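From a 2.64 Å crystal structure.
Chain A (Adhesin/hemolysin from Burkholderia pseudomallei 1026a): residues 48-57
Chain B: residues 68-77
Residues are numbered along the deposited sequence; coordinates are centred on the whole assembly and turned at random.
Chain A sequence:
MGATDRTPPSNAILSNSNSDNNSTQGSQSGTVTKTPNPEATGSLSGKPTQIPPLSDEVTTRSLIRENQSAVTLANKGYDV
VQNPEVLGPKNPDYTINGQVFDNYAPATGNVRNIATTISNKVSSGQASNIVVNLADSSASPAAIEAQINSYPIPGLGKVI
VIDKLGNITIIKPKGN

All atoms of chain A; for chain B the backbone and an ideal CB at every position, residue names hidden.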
# COMPACT_ATOMS: atom_id res chain seq x y z
N PRO A 48 -1.49 13.06 -14.45
CA PRO A 48 -2.27 12.62 -13.27
C PRO A 48 -2.85 11.24 -13.50
O PRO A 48 -2.99 10.84 -14.66
CB PRO A 48 -3.40 13.65 -13.20
CG PRO A 48 -3.59 14.07 -14.61
CD PRO A 48 -2.21 14.07 -15.23
N THR A 49 -3.20 10.55 -12.43
CA THR A 49 -3.56 9.13 -12.50
C THR A 49 -4.94 8.85 -13.14
O THR A 49 -5.96 9.41 -12.72
CB THR A 49 -3.52 8.49 -11.10
OG1 THR A 49 -2.16 8.40 -10.65
CG2 THR A 49 -4.15 7.11 -11.14
N GLN A 50 -4.97 8.00 -14.15
CA GLN A 50 -6.24 7.65 -14.79
C GLN A 50 -6.85 6.40 -14.15
O GLN A 50 -6.23 5.34 -14.10
CB GLN A 50 -6.06 7.45 -16.29
CG GLN A 50 -5.67 8.72 -17.00
CD GLN A 50 -5.52 8.54 -18.50
OE1 GLN A 50 -5.43 7.40 -19.00
NE2 GLN A 50 -5.49 9.68 -19.24
N ILE A 51 -8.08 6.54 -13.66
CA ILE A 51 -8.76 5.48 -12.93
C ILE A 51 -9.54 4.64 -13.91
O ILE A 51 -10.39 5.17 -14.61
CB ILE A 51 -9.68 6.09 -11.86
CG1 ILE A 51 -8.85 7.02 -10.98
CG2 ILE A 51 -10.41 4.99 -11.05
CD1 ILE A 51 -9.63 7.73 -9.93
N PRO A 52 -9.23 3.33 -13.99
CA PRO A 52 -9.92 2.41 -14.90
C PRO A 52 -11.39 2.25 -14.49
O PRO A 52 -11.67 2.04 -13.31
CB PRO A 52 -9.17 1.08 -14.70
CG PRO A 52 -7.85 1.48 -14.12
CD PRO A 52 -8.16 2.65 -13.25
N PRO A 53 -12.30 2.35 -15.47
CA PRO A 53 -13.75 2.34 -15.29
C PRO A 53 -14.22 1.19 -14.39
O PRO A 53 -15.09 1.38 -13.55
CB PRO A 53 -14.27 2.11 -16.71
CG PRO A 53 -13.18 2.52 -17.61
CD PRO A 53 -11.92 2.29 -16.89
N LEU A 54 -13.64 0.01 -14.58
CA LEU A 54 -14.13 -1.18 -13.87
C LEU A 54 -13.70 -1.28 -12.41
O LEU A 54 -14.31 -2.02 -11.64
CB LEU A 54 -13.81 -2.47 -14.63
CG LEU A 54 -14.66 -2.62 -15.89
CD1 LEU A 54 -14.32 -3.87 -16.67
CD2 LEU A 54 -16.12 -2.60 -15.55
N SER A 55 -12.68 -0.52 -12.01
CA SER A 55 -12.32 -0.40 -10.61
C SER A 55 -13.57 -0.14 -9.78
O SER A 55 -14.42 0.65 -10.16
CB SER A 55 -11.34 0.77 -10.38
OG SER A 55 -10.35 0.84 -11.40
N ASP A 56 -13.65 -0.80 -8.63
CA ASP A 56 -14.78 -0.69 -7.71
C ASP A 56 -14.65 0.54 -6.82
O ASP A 56 -13.78 1.37 -7.04
CB ASP A 56 -14.80 -1.92 -6.81
CG ASP A 56 -13.43 -2.21 -6.22
OD1 ASP A 56 -13.04 -1.55 -5.23
OD2 ASP A 56 -12.74 -3.07 -6.79
N GLU A 57 -15.49 0.64 -5.79
CA GLU A 57 -15.54 1.85 -4.98
C GLU A 57 -14.30 2.06 -4.13
O GLU A 57 -13.81 3.17 -4.02
CB GLU A 57 -16.80 1.89 -4.10
CG GLU A 57 -18.11 2.01 -4.89
CD GLU A 57 -18.53 0.71 -5.59
OE1 GLU A 57 -18.16 -0.41 -5.12
OE2 GLU A 57 -19.25 0.84 -6.62
N UNK B 68 1.40 -1.02 -12.22
CA UNK B 68 0.82 -0.34 -13.37
C UNK B 68 -0.58 0.13 -12.99
O UNK B 68 -1.49 -0.69 -12.83
CB UNK B 68 0.78 -1.25 -14.60
N UNK B 69 -0.75 1.45 -12.85
CA UNK B 69 -2.02 2.03 -12.45
C UNK B 69 -3.16 1.63 -13.38
O UNK B 69 -4.28 1.43 -12.94
CB UNK B 69 -1.90 3.55 -12.40
N UNK B 70 -2.87 1.52 -14.67
CA UNK B 70 -3.87 1.08 -15.66
C UNK B 70 -4.41 -0.31 -15.46
O UNK B 70 -5.28 -0.73 -16.20
CB UNK B 70 -3.27 1.16 -17.06
N UNK B 71 -3.89 -1.04 -14.48
CA UNK B 71 -4.31 -2.41 -14.23
C UNK B 71 -5.00 -2.50 -12.87
O UNK B 71 -5.18 -3.59 -12.33
CB UNK B 71 -3.11 -3.36 -14.29
N UNK B 72 -5.40 -1.34 -12.35
CA UNK B 72 -6.04 -1.24 -11.04
C UNK B 72 -7.33 -2.02 -11.00
O UNK B 72 -7.84 -2.35 -9.93
CB UNK B 72 -6.31 0.22 -10.68
N UNK B 73 -7.87 -2.32 -12.18
CA UNK B 73 -9.11 -3.06 -12.24
C UNK B 73 -8.89 -4.57 -12.23
O UNK B 73 -9.85 -5.33 -12.34
CB UNK B 73 -9.89 -2.66 -13.49
N UNK B 74 -7.65 -5.02 -12.09
CA UNK B 74 -7.43 -6.47 -12.02
C UNK B 74 -7.23 -6.95 -10.60
O UNK B 74 -7.00 -8.12 -10.38
CB UNK B 74 -6.22 -6.87 -12.87
N UNK B 75 -7.35 -6.06 -9.63
CA UNK B 75 -7.15 -6.47 -8.24
C UNK B 75 -8.00 -7.70 -7.83
O UNK B 75 -7.46 -8.64 -7.26
CB UNK B 75 -7.48 -5.29 -7.32
N UNK B 76 -9.31 -7.70 -8.14
CA UNK B 76 -10.17 -8.85 -7.81
C UNK B 76 -9.79 -10.14 -8.53
O UNK B 76 -10.01 -11.23 -7.99
CB UNK B 76 -11.62 -8.51 -8.14
N UNK B 77 -9.28 -10.03 -9.75
CA UNK B 77 -8.82 -11.22 -10.47
C UNK B 77 -7.46 -11.70 -9.94
O UNK B 77 -7.22 -12.91 -9.79
CB UNK B 77 -8.73 -10.93 -11.97

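Position 68 has no atom of this stretch of chain A within 5.5 Å of its ideal CB, so the interface places little demand on it. The turn that follows would favour a small acceptor, such as Asp, Asn or Ser, able to reach forward into it. The residue is B:Asp68: it accepts a hydrogen bond from the side chain at 71 and a weak one from the backbone N of 70.

At position 69 the CA-to-CB bond points toward chain A, and the ideal CB lies 4.4 Å from A:Thr49 CG2. A methyl, a hydroxyl and a carbonyl are nearby, so a long aliphatic chain, perhaps with a donor at its tip, would suit. B:Lys69 is such a chain, and it brings NZ to 3.5 Å from A:Thr49 OG1.

Position 70 points its CB away, so only a side chain that bends back can approach; many polar residues would serve. B:Asn70 does so modestly, its OD1 ending 4.3 Å from A:Gln50 O.

Position 71 also points away, and the stretch of chain A makes no demand here; a small polar residue such as Ser, Thr or Asn could bond within the turn. B:Ser71 OG donates to B:Asp68 OD2 at 2.8 Å and its backbone N to B:Asp68 O at 2.9 Å, holding the turn together.

Position 72 faces A:Pro52 and A:Ser55 directly: the ideal CB is 4.0 Å from A:Pro52 CG and 4.2 Å from A:Ser55 OG. With neighbours this near, a small side chain fits most simply. B:Ala72 packs its methyl against A:Pro52. B:Ala72 O accepts a hydrogen bond of 2.7 Å from a water that also donates to A:Asp56 OD2 at 3.2 Å, bridging the chains.

Position 73 points toward the beta turn running from A:Pro52 to A:Ser55, with its ideal CB 3.8 Å from A:Ser55 N. That amide already bonds A:Pro52 O at 3.0 Å, so it offers no obvious free donor. A:Pro52 CB and A:Leu54 CB are close too, so a small or medium side chain lying along the turn would suit, polar or apolar. B:Asp73, with chi1 in p, does this: its CG is 3.9 Å from A:Pro52 CB and its OD2 4.0 Å from A:Leu54 CB.

Positions 74 and 77 are out of reach of this stretch and could hold many types; they are B:Leu74 and B:Ile77. Position 75, within a helical segment, points toward chain A from a distance; a medium or large apolar residue is possible, among others. B:Ile75 CB stays 5.9 Å from A:Asp56 OD2.

Position 76 also points toward chain A across open space. Many types would suit, proline among them, since the phi of -64° is close to what its ring requires. B:Pro76 brings CG to 4.4 Å from A:Asp56 OD2, a loose contact.

Chain B 68-77: DKNSADLIPI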
# COMPACT_ATOMS: atom_id res chain seq x y z
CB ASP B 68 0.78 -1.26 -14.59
CG ASP B 68 -0.04 -0.68 -15.74
OD1 ASP B 68 -0.03 0.56 -15.92
OD2 ASP B 68 -0.70 -1.46 -16.45
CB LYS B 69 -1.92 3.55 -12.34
CG LYS B 69 -1.00 4.06 -11.23
CD LYS B 69 -1.60 3.82 -9.85
CE LYS B 69 -0.81 4.56 -8.79
NZ LYS B 69 -0.19 5.83 -9.34
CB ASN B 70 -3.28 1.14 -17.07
CG ASN B 70 -3.16 2.54 -17.60
OD1 ASN B 70 -3.89 3.44 -17.17
ND2 ASN B 70 -2.24 2.75 -18.53
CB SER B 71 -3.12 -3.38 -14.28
OG SER B 71 -2.52 -3.39 -15.56
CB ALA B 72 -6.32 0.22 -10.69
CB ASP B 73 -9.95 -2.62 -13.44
CG ASP B 73 -9.26 -2.86 -14.78
OD1 ASP B 73 -7.98 -2.76 -14.85
OD2 ASP B 73 -10.01 -3.14 -15.75
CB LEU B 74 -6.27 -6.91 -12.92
CG LEU B 74 -6.37 -6.29 -14.32
CD1 LEU B 74 -5.02 -6.29 -15.03
CD2 LEU B 74 -7.47 -6.95 -15.18
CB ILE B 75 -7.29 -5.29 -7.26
CG1 ILE B 75 -6.01 -4.45 -7.31
CG2 ILE B 75 -7.55 -5.76 -5.85
CD1 ILE B 75 -6.11 -3.09 -6.59
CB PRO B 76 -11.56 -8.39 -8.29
CG PRO B 76 -11.49 -6.93 -8.38
CD PRO B 76 -10.07 -6.60 -8.75
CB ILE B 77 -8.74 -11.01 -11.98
CG1 ILE B 77 -8.20 -12.26 -12.68
CG2 ILE B 77 -7.82 -9.89 -12.31
CD1 ILE B 77 -7.71 -11.98 -14.08
O HOH W 1 -9.88 -2.93 -8.26
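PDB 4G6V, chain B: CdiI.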